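Local coordinates for protein carboxypeptidase A (Helicoverpa armigera, PDB 1JQG) that probably acts as a zinc-dependent metallocarboxypeptidase, made as a proenzyme, that trims residues from the C-terminal ends of peptides in the insect gut, at residues G230-W234 with G394-D398. Sequence-based numbering, arbitrary orientation.
Sequences GDRYW and GFLVD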
ATOM      1  N   GLY A 230      15.261  -9.454  -7.938  1.00 44.84           N
ATOM      2  CA  GLY A 230      15.729 -10.021  -6.676  1.00 43.43           C
ATOM      3  C   GLY A 230      14.569 -10.503  -5.795  1.00 43.56           C
ATOM      4  O   GLY A 230      13.707 -11.325  -6.180  1.00 46.46           O
ATOM      5  N   ASP A 231      14.541  -9.955  -4.564  1.00 33.56           N
ATOM      6  CA  ASP A 231      13.484 -10.321  -3.637  1.00 28.03           C
ATOM      7  C   ASP A 231      12.147  -9.716  -4.008  1.00 28.11           C
ATOM      8  O   ASP A 231      11.717  -8.649  -3.544  1.00 25.94           O
ATOM      9  CB  ASP A 231      13.941  -9.937  -2.228  1.00 25.63           C
ATOM     10  CG  ASP A 231      13.110 -10.628  -1.169  1.00 25.01           C
ATOM     11  OD1 ASP A 231      13.666 -11.116  -0.188  1.00 30.13           O
ATOM     12  OD2 ASP A 231      11.868 -10.638  -1.341  1.00 43.92           O
ATOM     13  N   ARG A 232      11.318 -10.445  -4.765  1.00 29.28           N
ATOM     14  CA  ARG A 232       9.968 -10.087  -5.129  1.00 21.80           C
ATOM     15  C   ARG A 232       9.092  -9.768  -3.913  1.00 24.22           C
ATOM     16  O   ARG A 232       8.173  -8.926  -3.989  1.00 20.20           O
ATOM     17  CB  ARG A 232       9.289 -11.200  -5.933  1.00 17.64           C
ATOM     18  CG  ARG A 232       7.872 -10.935  -6.428  1.00 13.70           C
ATOM     19  CD  ARG A 232       7.703  -9.680  -7.218  1.00 17.18           C
ATOM     20  NE  ARG A 232       6.327  -9.430  -7.662  1.00 21.72           N
ATOM     21  CZ  ARG A 232       5.417  -8.813  -6.870  1.00 24.99           C
ATOM     22  NH1 ARG A 232       5.736  -8.414  -5.635  1.00 16.40           N
ATOM     23  NH2 ARG A 232       4.157  -8.582  -7.288  1.00 14.89           N
ATOM     24  N   TYR A 233       9.261 -10.534  -2.822  1.00 22.05           N
ATOM     25  CA  TYR A 233       8.372 -10.372  -1.684  1.00 23.56           C
ATOM     26  C   TYR A 233       8.925  -9.422  -0.631  1.00 25.46           C
ATOM     27  O   TYR A 233       8.450  -9.437   0.516  1.00 28.48           O
ATOM     28  CB  TYR A 233       8.019 -11.729  -1.086  1.00 22.15           C
ATOM     29  CG  TYR A 233       7.084 -12.553  -1.926  1.00 21.57           C
ATOM     30  CD1 TYR A 233       7.350 -13.902  -2.203  1.00 17.31           C
ATOM     31  CD2 TYR A 233       5.901 -11.994  -2.428  1.00 25.70           C
ATOM     32  CE1 TYR A 233       6.476 -14.656  -2.970  1.00 17.86           C
ATOM     33  CE2 TYR A 233       5.018 -12.737  -3.202  1.00 22.28           C
ATOM     34  CZ  TYR A 233       5.315 -14.071  -3.461  1.00 21.24           C
ATOM     35  OH  TYR A 233       4.437 -14.807  -4.208  1.00 16.86           O
ATOM     36  N   TRP A 234       9.909  -8.603  -1.009  1.00 23.51           N
ATOM     37  CA  TRP A 234      10.434  -7.577  -0.115  1.00 22.06           C
ATOM     38  C   TRP A 234       9.378  -6.473   0.070  1.00 20.71           C
ATOM     39  O   TRP A 234       8.764  -6.022  -0.905  1.00 14.83           O
ATOM     40  CB  TRP A 234      11.770  -7.088  -0.672  1.00 16.01           C
ATOM     41  CG  TRP A 234      12.504  -6.159   0.261  1.00 25.61           C
ATOM     42  CD1 TRP A 234      12.490  -4.783   0.286  1.00 17.85           C
ATOM     43  CD2 TRP A 234      13.368  -6.568   1.336  1.00 18.56           C
ATOM     44  NE1 TRP A 234      13.281  -4.322   1.313  1.00 16.11           N
ATOM     45  CE2 TRP A 234      13.841  -5.395   1.961  1.00 21.66           C
ATOM     46  CE3 TRP A 234      13.786  -7.801   1.821  1.00 21.82           C
ATOM     47  CZ2 TRP A 234      14.705  -5.424   3.063  1.00 21.38           C
ATOM     48  CZ3 TRP A 234      14.644  -7.846   2.903  1.00 20.83           C
ATOM     49  CH2 TRP A 234      15.092  -6.660   3.514  1.00 25.38           C
ATOM     50  N   GLY A 394      -2.695 -12.955  -3.164  1.00 30.44           N
ATOM     51  CA  GLY A 394      -1.304 -12.659  -2.916  1.00 26.19           C
ATOM     52  C   GLY A 394      -0.913 -11.282  -3.459  1.00 23.30           C
ATOM     53  O   GLY A 394      -1.681 -10.343  -3.440  1.00 23.92           O
ATOM     54  N   PHE A 395       0.364 -11.138  -3.806  1.00 22.39           N
ATOM     55  CA  PHE A 395       0.876  -9.874  -4.274  1.00 21.98           C
ATOM     56  C   PHE A 395       1.181  -9.882  -5.766  1.00 20.08           C
ATOM     57  O   PHE A 395       1.430  -8.851  -6.337  1.00 14.91           O
ATOM     58  CB  PHE A 395       2.130  -9.539  -3.456  1.00 18.98           C
ATOM     59  CG  PHE A 395       1.832  -9.316  -2.002  1.00 19.69           C
ATOM     60  CD1 PHE A 395       1.254  -8.137  -1.541  1.00 15.92           C
ATOM     61  CD2 PHE A 395       2.184 -10.320  -1.094  1.00 22.81           C
ATOM     62  CE1 PHE A 395       1.002  -7.989  -0.201  1.00 23.70           C
ATOM     63  CE2 PHE A 395       1.908 -10.164   0.267  1.00 18.18           C
ATOM     64  CZ  PHE A 395       1.306  -8.998   0.707  1.00 21.35           C
ATOM     65  N   LEU A 396       1.171 -11.069  -6.376  1.00 27.54           N
ATOM     66  CA  LEU A 396       1.449 -11.234  -7.806  1.00 25.18           C
ATOM     67  C   LEU A 396       0.356 -10.619  -8.672  1.00 24.03           C
ATOM     68  O   LEU A 396      -0.812 -10.677  -8.354  1.00 25.75           O
ATOM     69  CB  LEU A 396       1.588 -12.712  -8.145  1.00 25.42           C
ATOM     70  CG  LEU A 396       2.593 -13.501  -7.297  1.00 27.94           C
ATOM     71  CD1 LEU A 396       2.652 -14.936  -7.858  1.00 29.82           C
ATOM     72  CD2 LEU A 396       3.953 -12.842  -7.243  1.00 24.17           C
ATOM     73  N   VAL A 397       0.750  -9.947  -9.726  1.00 26.80           N
ATOM     74  CA  VAL A 397      -0.123  -9.204 -10.602  1.00 26.39           C
ATOM     75  C   VAL A 397      -0.347  -9.921 -11.940  1.00 27.58           C
ATOM     76  O   VAL A 397       0.552 -10.355 -12.626  1.00 27.62           O
ATOM     77  CB  VAL A 397       0.440  -7.795 -10.928  1.00 27.46           C
ATOM     78  CG1 VAL A 397      -0.581  -7.078 -11.833  1.00 23.22           C
ATOM     79  CG2 VAL A 397       0.816  -7.054  -9.656  1.00 21.57           C
ATOM     80  N   ASP A 398      -1.597 -10.081 -12.333  1.00 29.29           N
ATOM     81  CA  ASP A 398      -2.031 -10.558 -13.622  1.00 24.78           C
ATOM     82  C   ASP A 398      -2.313  -9.326 -14.482  1.00 23.33           C
ATOM     83  O   ASP A 398      -3.183  -8.501 -14.126  1.00 19.07           O
ATOM     84  CB  ASP A 398      -3.303 -11.384 -13.456  1.00 32.40           C
ATOM     85  CG  ASP A 398      -3.672 -12.163 -14.704  1.00 35.10           C
ATOM     86  OD1 ASP A 398      -3.516 -11.644 -15.838  1.00 33.78           O
ATOM     87  OD2 ASP A 398      -4.141 -13.310 -14.577  1.00 35.50           O
TER
HETATM   88  O   HOH W   1       1.871 -13.632  -3.884  1.00 18.49           O
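Between R232 and F395 two loops meet with their backbones well apart, 7.9 Å from Y233 CA to F395 CA. D231 to W234 form a type I beta turn, closed by W234 N bonding to D231 O at 3.1 Å, and R232 and Y233 at its corner reach both backbone and side chains of 394-398. The R232 chain leaves with CG anti to the backbone N (chi1 -178°) and bends at chi2, which brings the edge of the guanidinium to the other loop; NH2 makes a weak, bent hydrogen bond to F395 O (2.9 Å, 123° at the hydrogen). L396 CD2 lies over one guanidinium face and also touches Y233 OH at 3.6 Å. That hydroxyl shares a water, 2.8 Å from OH, which accepts from F395 N at 2.9 Å. On the aromatic side, Y233 CE2 approaches the edge of the F395 ring at CD2 (4.3 Å). The strongest polar partner of R232 is E98, by a salt bridge through NE. Without the guanidinium, as with an alanine here, E98 is likely to lose its charged mate and F395 O the NH2 donor. E98 also bonds V397 N, so helix 92-108 probably ties the propeptide end to two enzyme loops near the zinc ion, one between helices 221-228 and 283-294, the other between strand 377-383 and helix 402-421.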